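Histidinol-phosphatase (Listeria monocytogenes serotype 4b str. H7858, PDB 6NLR) probably hydrolyses histidinol phosphate to histidinol in histidine biosynthesis, as a PHP-family phosphatase with a trinuclear metal centre. Local coordinates at residues Ser183-Gln189 and Leu232-Pro238. Coordinates in Å, arbitrary orientation, origin at the centre of the assembly. Residue numbers count along the deposited sequence, not the author numbering.
Sequences SLCQKFQ and LCGETYP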
loop_
_atom_site.group_PDB
_atom_site.type_symbol
_atom_site.label_atom_id
_atom_site.label_comp_id
_atom_site.label_asym_id
_atom_site.label_seq_id
_atom_site.Cartn_x
_atom_site.Cartn_y
_atom_site.Cartn_z
ATOM N N SER A 183 3.644 7.346 -3.187
ATOM C CA SER A 183 4.749 7.669 -4.127
ATOM C C SER A 183 5.445 6.371 -4.555
ATOM O O SER A 183 6.703 6.377 -4.700
ATOM C CB SER A 183 5.716 8.653 -3.510
ATOM O OG SER A 183 6.305 8.105 -2.331
ATOM N N LEU A 184 4.668 5.307 -4.763
ATOM C CA LEU A 184 5.207 3.956 -5.099
ATOM C C LEU A 184 5.927 4.002 -6.457
ATOM O O LEU A 184 6.736 3.113 -6.721
ATOM C CB LEU A 184 4.083 2.914 -5.117
ATOM C CG LEU A 184 4.565 1.457 -5.201
ATOM C CD1 LEU A 184 5.248 1.039 -3.897
ATOM C CD2 LEU A 184 3.401 0.528 -5.497
ATOM N N CYS A 185 5.641 5.003 -7.284
ATOM C CA CYS A 185 6.356 5.300 -8.556
ATOM C C CYS A 185 7.846 5.598 -8.299
ATOM O O CYS A 185 8.598 5.618 -9.298
ATOM C CB CYS A 185 5.698 6.465 -9.291
ATOM S SG CYS A 185 5.623 8.021 -8.345
ATOM N N GLN A 186 8.279 5.736 -7.040
ATOM C CA GLN A 186 9.711 5.996 -6.681
ATOM C C GLN A 186 10.425 4.717 -6.216
ATOM O O GLN A 186 11.616 4.793 -5.878
ATOM C CB GLN A 186 9.821 7.080 -5.599
ATOM C CG GLN A 186 9.095 8.369 -5.948
ATOM C CD GLN A 186 9.514 8.985 -7.262
ATOM O OE1 GLN A 186 8.679 9.322 -8.105
ATOM N NE2 GLN A 186 10.824 9.141 -7.456
ATOM N N LYS A 187 9.754 3.564 -6.223
ATOM C CA LYS A 187 10.345 2.329 -5.642
ATOM C C LYS A 187 11.639 1.952 -6.373
ATOM O O LYS A 187 12.545 1.430 -5.698
ATOM C CB LYS A 187 9.367 1.159 -5.659
ATOM C CG LYS A 187 9.950 -0.126 -5.094
ATOM C CD LYS A 187 8.953 -1.225 -4.939
ATOM C CE LYS A 187 9.562 -2.503 -4.393
ATOM N NZ LYS A 187 8.496 -3.518 -4.245
ATOM N N PHE A 188 11.759 2.211 -7.689
ATOM C CA PHE A 188 12.966 1.826 -8.472
ATOM C C PHE A 188 13.684 3.068 -8.988
ATOM O O PHE A 188 14.433 2.990 -9.984
ATOM C CB PHE A 188 12.558 0.870 -9.583
ATOM C CG PHE A 188 11.871 -0.366 -9.070
ATOM C CD1 PHE A 188 12.517 -1.235 -8.188
ATOM C CD2 PHE A 188 10.565 -0.632 -9.434
ATOM C CE1 PHE A 188 11.863 -2.352 -7.694
ATOM C CE2 PHE A 188 9.930 -1.772 -8.971
ATOM C CZ PHE A 188 10.577 -2.619 -8.105
ATOM N N GLN A 189 13.442 4.182 -8.304
ATOM C CA GLN A 189 14.024 5.523 -8.556
ATOM C C GLN A 189 15.434 5.449 -9.158
ATOM O O GLN A 189 15.711 6.046 -10.234
ATOM C CB GLN A 189 14.235 6.136 -7.173
ATOM C CG GLN A 189 13.644 7.487 -7.069
ATOM C CD GLN A 189 13.556 7.932 -5.643
ATOM O OE1 GLN A 189 12.712 8.749 -5.396
ATOM N NE2 GLN A 189 14.404 7.442 -4.737
ATOM N N LEU A 232 16.693 0.004 -4.476
ATOM C CA LEU A 232 16.690 1.028 -5.576
ATOM C C LEU A 232 15.740 2.197 -5.251
ATOM O O LEU A 232 15.537 3.109 -6.163
ATOM C CB LEU A 232 16.359 0.357 -6.920
ATOM C CG LEU A 232 17.363 -0.729 -7.329
ATOM C CD1 LEU A 232 16.831 -1.630 -8.420
ATOM C CD2 LEU A 232 18.708 -0.107 -7.719
ATOM N N CYS A 233 15.201 2.219 -4.012
ATOM C CA CYS A 233 14.349 3.335 -3.496
ATOM C C CYS A 233 15.168 4.226 -2.556
ATOM O O CYS A 233 15.747 5.188 -3.068
ATOM C CB CYS A 233 13.083 2.817 -2.822
ATOM S SG CYS A 233 11.915 4.136 -2.413
ATOM N N GLY A 234 15.207 3.914 -1.246
ATOM C CA GLY A 234 15.953 4.673 -0.221
ATOM C C GLY A 234 15.135 5.808 0.383
ATOM O O GLY A 234 15.726 6.623 1.097
ATOM N N GLU A 235 13.823 5.874 0.112
ATOM C CA GLU A 235 12.937 6.991 0.523
ATOM C C GLU A 235 11.639 6.470 1.178
ATOM O O GLU A 235 11.181 5.379 0.815
ATOM C CB GLU A 235 12.657 7.818 -0.737
ATOM C CG GLU A 235 12.032 9.162 -0.459
ATOM C CD GLU A 235 12.776 9.958 0.592
ATOM O OE1 GLU A 235 12.602 9.663 1.836
ATOM O OE2 GLU A 235 13.545 10.844 0.164
ATOM N N THR A 236 11.047 7.257 2.084
ATOM C CA THR A 236 9.682 6.988 2.621
ATOM C C THR A 236 8.656 7.261 1.522
ATOM O O THR A 236 8.922 8.071 0.620
ATOM C CB THR A 236 9.349 7.800 3.874
ATOM O OG1 THR A 236 9.468 9.169 3.487
ATOM C CG2 THR A 236 10.255 7.464 5.039
ATOM N N TYR A 237 7.516 6.596 1.608
ATOM C CA TYR A 237 6.341 6.890 0.759
ATOM C C TYR A 237 5.318 7.551 1.665
ATOM O O TYR A 237 4.718 6.857 2.499
ATOM C CB TYR A 237 5.721 5.628 0.129
ATOM C CG TYR A 237 6.642 4.601 -0.497
ATOM C CD1 TYR A 237 7.312 4.841 -1.683
ATOM C CD2 TYR A 237 6.783 3.331 0.055
ATOM C CE1 TYR A 237 8.114 3.876 -2.280
ATOM C CE2 TYR A 237 7.543 2.336 -0.548
ATOM C CZ TYR A 237 8.199 2.604 -1.733
ATOM O OH TYR A 237 8.940 1.650 -2.368
ATOM N N PRO A 238 5.058 8.877 1.550
ATOM C CA PRO A 238 5.716 9.761 0.592
ATOM C C PRO A 238 6.993 10.371 1.178
ATOM O O PRO A 238 7.315 10.173 2.353
ATOM C CB PRO A 238 4.618 10.791 0.325
ATOM C CG PRO A 238 3.836 10.878 1.637
ATOM C CD PRO A 238 4.050 9.572 2.357
HETATM O O HOH W 1 8.934 8.172 -2.173
HETATM O O HOH W 2 13.972 -1.019 -4.841
#
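Two loops that follow neighbouring parallel strands, 178-179 and 220-224, pack together beside the metal site of the PHP fold, joined by side-chain packing and two bridging waters rather than by backbone pairing. Tyr237 is the centrepiece: its ring lies among Ser183, Leu184 and Lys187, with Leu184 CD1 over one face, 4.0 Å from Tyr237 CZ, while Tyr237 OH comes within 3.4 Å of Lys187 CB. Ser183 OG tucks against the backbone, 3.3 Å from Tyr237 CA, and a water 2.6 Å from Ser183 OG donates to Thr236 O at 2.8 Å. At the other end a second water spans Lys187 O and Leu232 N, and Phe188 CD1 meets Leu232 CD1 at 4.3 Å. The side chains of Leu184, about 5 Å from a manganese ion, and Lys187, about 5 Å from the bound sulfate, reach the active-site edge; Lys187 NZ hydrogen-bonds Asp135 O. Helix 138-149 packs on Phe188 and Leu232, helix 152-168 on Cys185 and Gln186, and strand 220-224 on Thr236 and Tyr237.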